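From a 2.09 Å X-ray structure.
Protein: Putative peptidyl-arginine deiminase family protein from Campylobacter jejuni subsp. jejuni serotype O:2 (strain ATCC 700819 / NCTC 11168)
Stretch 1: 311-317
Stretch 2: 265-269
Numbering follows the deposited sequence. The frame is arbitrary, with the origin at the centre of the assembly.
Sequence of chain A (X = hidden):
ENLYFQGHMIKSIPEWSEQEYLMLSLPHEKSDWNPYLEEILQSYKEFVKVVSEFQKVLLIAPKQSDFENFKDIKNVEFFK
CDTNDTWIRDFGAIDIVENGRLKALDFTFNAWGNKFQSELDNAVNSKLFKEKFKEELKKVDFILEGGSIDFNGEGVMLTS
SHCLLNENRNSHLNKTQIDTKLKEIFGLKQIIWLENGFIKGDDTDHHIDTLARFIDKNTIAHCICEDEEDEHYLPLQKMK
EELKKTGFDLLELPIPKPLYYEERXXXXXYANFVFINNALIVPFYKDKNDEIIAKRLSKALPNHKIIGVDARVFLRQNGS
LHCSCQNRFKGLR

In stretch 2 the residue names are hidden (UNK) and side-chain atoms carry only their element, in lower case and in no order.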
# COMPACT_ATOMS: atom_id res chain seq x y z
N ALA A 311 8.26 0.11 12.60
CA ALA A 311 7.71 -0.93 11.72
C ALA A 311 8.51 -2.24 11.75
O ALA A 311 8.25 -3.13 10.95
CB ALA A 311 7.64 -0.42 10.29
N ARG A 312 9.45 -2.35 12.68
CA ARG A 312 10.36 -3.50 12.73
C ARG A 312 9.66 -4.85 12.85
O ARG A 312 10.02 -5.81 12.18
CB ARG A 312 11.36 -3.34 13.88
CG ARG A 312 12.36 -2.23 13.64
CD ARG A 312 13.27 -2.07 14.84
NE ARG A 312 12.50 -1.68 16.02
CZ ARG A 312 12.94 -1.74 17.27
NH1 ARG A 312 14.16 -2.19 17.53
NH2 ARG A 312 12.16 -1.35 18.26
N VAL A 313 8.65 -4.91 13.71
CA VAL A 313 7.97 -6.18 13.98
C VAL A 313 7.22 -6.66 12.74
O VAL A 313 7.23 -7.86 12.43
CB VAL A 313 7.01 -6.07 15.18
CG1 VAL A 313 6.39 -7.42 15.50
CG2 VAL A 313 7.74 -5.54 16.40
N PHE A 314 6.61 -5.72 12.01
CA PHE A 314 5.92 -6.01 10.75
C PHE A 314 6.81 -6.80 9.78
O PHE A 314 6.34 -7.71 9.09
CB PHE A 314 5.46 -4.72 10.05
CG PHE A 314 4.32 -4.02 10.72
CD1 PHE A 314 4.54 -3.08 11.72
CD2 PHE A 314 3.01 -4.25 10.30
CE1 PHE A 314 3.48 -2.42 12.32
CE2 PHE A 314 1.95 -3.59 10.90
CZ PHE A 314 2.19 -2.67 11.90
N LEU A 315 8.09 -6.44 9.71
CA LEU A 315 9.02 -7.04 8.76
C LEU A 315 9.25 -8.55 8.97
O LEU A 315 9.70 -9.24 8.04
CB LEU A 315 10.38 -6.34 8.80
CG LEU A 315 10.49 -4.84 8.52
CD1 LEU A 315 11.94 -4.43 8.68
CD2 LEU A 315 9.97 -4.47 7.14
N ARG A 316 8.96 -9.06 10.16
CA ARG A 316 9.10 -10.49 10.44
C ARG A 316 8.25 -11.35 9.49
O ARG A 316 8.64 -12.46 9.13
CB ARG A 316 8.80 -10.81 11.90
CG ARG A 316 9.83 -10.24 12.87
CD ARG A 316 9.45 -10.41 14.33
NE ARG A 316 10.21 -9.49 15.19
CZ ARG A 316 10.05 -9.37 16.51
NH1 ARG A 316 9.16 -10.12 17.17
NH2 ARG A 316 10.78 -8.50 17.19
N GLN A 317 7.10 -10.82 9.06
CA GLN A 317 6.27 -11.48 8.04
C GLN A 317 6.34 -10.81 6.66
O GLN A 317 5.39 -10.87 5.89
CB GLN A 317 4.82 -11.57 8.53
CG GLN A 317 4.64 -12.50 9.73
CD GLN A 317 5.06 -13.93 9.44
OE1 GLN A 317 4.96 -14.41 8.31
NE2 GLN A 317 5.53 -14.62 10.47
N UNK A 265 17.84 -11.60 6.90
CA UNK A 265 17.82 -10.16 6.59
C UNK A 265 16.41 -9.68 6.21
O UNK A 265 15.83 -10.14 5.23
c UNK A 265 18.80 -9.79 5.47
n UNK A 265 21.50 -6.23 2.53
c UNK A 265 20.66 -5.65 3.37
c UNK A 265 19.82 -7.83 4.19
c UNK A 265 18.89 -8.28 5.29
n UNK A 265 19.86 -6.37 4.15
n UNK A 265 20.60 -4.32 3.43
N UNK A 266 15.90 -8.71 6.97
CA UNK A 266 14.55 -8.19 6.79
C UNK A 266 14.50 -7.11 5.72
O UNK A 266 15.40 -6.28 5.63
c UNK A 266 14.04 -7.63 8.12
c UNK A 266 14.04 -8.63 9.28
c UNK A 266 13.19 -9.86 8.95
c UNK A 266 13.56 -7.97 10.56
N UNK A 267 13.43 -7.12 4.93
CA UNK A 267 13.28 -6.19 3.81
C UNK A 267 12.78 -4.83 4.27
O UNK A 267 11.67 -4.43 3.94
N UNK A 268 13.62 -4.12 5.01
CA UNK A 268 13.25 -2.81 5.54
C UNK A 268 13.30 -1.79 4.41
O UNK A 268 14.31 -1.67 3.72
c UNK A 268 14.19 -2.41 6.66
N UNK A 269 12.20 -1.06 4.21
CA UNK A 269 12.09 -0.08 3.14
C UNK A 269 11.23 1.09 3.59
O UNK A 269 10.20 0.91 4.24
c UNK A 269 11.49 -0.71 1.86
c UNK A 269 10.21 -1.50 2.17
o UNK A 269 11.19 0.31 0.90
O HOH W 1 11.17 -8.74 5.69

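Position 265 carries seven side-chain atoms: three carbons in an unbranched run, a nitrogen, then a carbon bearing two further nitrogens. None touches stretch 1. The terminal CN3 group is a guanidinium, so the residue is Arg265. Its chi1 to chi3 are all t, an extended chain, yet its nearest approach to stretch 1 is Arg265 CG to Leu315 CD1, 8.6 Å, and its terminal nitrogens are hydrogen-bonded elsewhere in the structure.

Position 266 has four carbons and no heteroatom. The first carbon bonds to a second, which forks into two methyls. The CA-to-CB bond points toward stretch 1, CB lies 3.9 Å from Leu315 CD1, and one of the terminal methyls comes within 3.7 Å of Leu315 O. The fork at the second carbon, not the first, makes this Leu266 rather than isoleucine, with chi1 m and chi2 t, the same rotamer as Leu315. The methyl near the carbonyl is CD2, which also lies 4.4 Å from Arg316 CA, so this side chain packs against backbone as well as against a side chain.

Position 267 has no side-chain atoms. Its contact is made by the backbone: its O lies 3.6 Å from Leu315 CD2. The missing side chain identifies Gly267. An ideal CB would point sideways and sit 5.5 Å from Leu315 CD2, so this contact gives no steric reason for the absence of a side chain.

Position 268 has a single carbon, CB; its CA-to-CB bond points sideways, yet this CB lies 3.6 Å from Leu315 CD1. A lone methyl is Ala268. A weak backbone bond, Ala268 N to Leu266 O at 2.9 Å, links the residues flanking Gly267.

Position 269 has one carbon carrying one oxygen and one carbon, and none touches stretch 1. This beta-branched pattern with a hydroxyl is Thr269, chi1 t; its nearest approach is Thr269 CG2 to Leu315 CD2, 5.8 Å.

The contact centres on Leu315, whose CA is 6.0 Å from Leu266 CA and whose CA-to-CB bond points toward stretch 2. Its CD1 touches both Leu266 CB and Ala268 CB, while CD2 meets Gly267 O. No direct hydrogen bond crosses between the stretches. Instead, water 1 accepts from Gly267 N at 2.9 Å and donates to Leu315 O at 2.8 Å, satisfying two backbone groups beside the apolar packing. Within stretch 1, residues 312-316 have helical phi/psi, and Arg316 N donates to Val313 O at 3.1 Å, a local turn that helps hold the backbone carrying Leu315. The total buried surface, 215 Å², describes a small, mainly apolar contact with one water bridge.

Stretch 2 265-269: RLGAT
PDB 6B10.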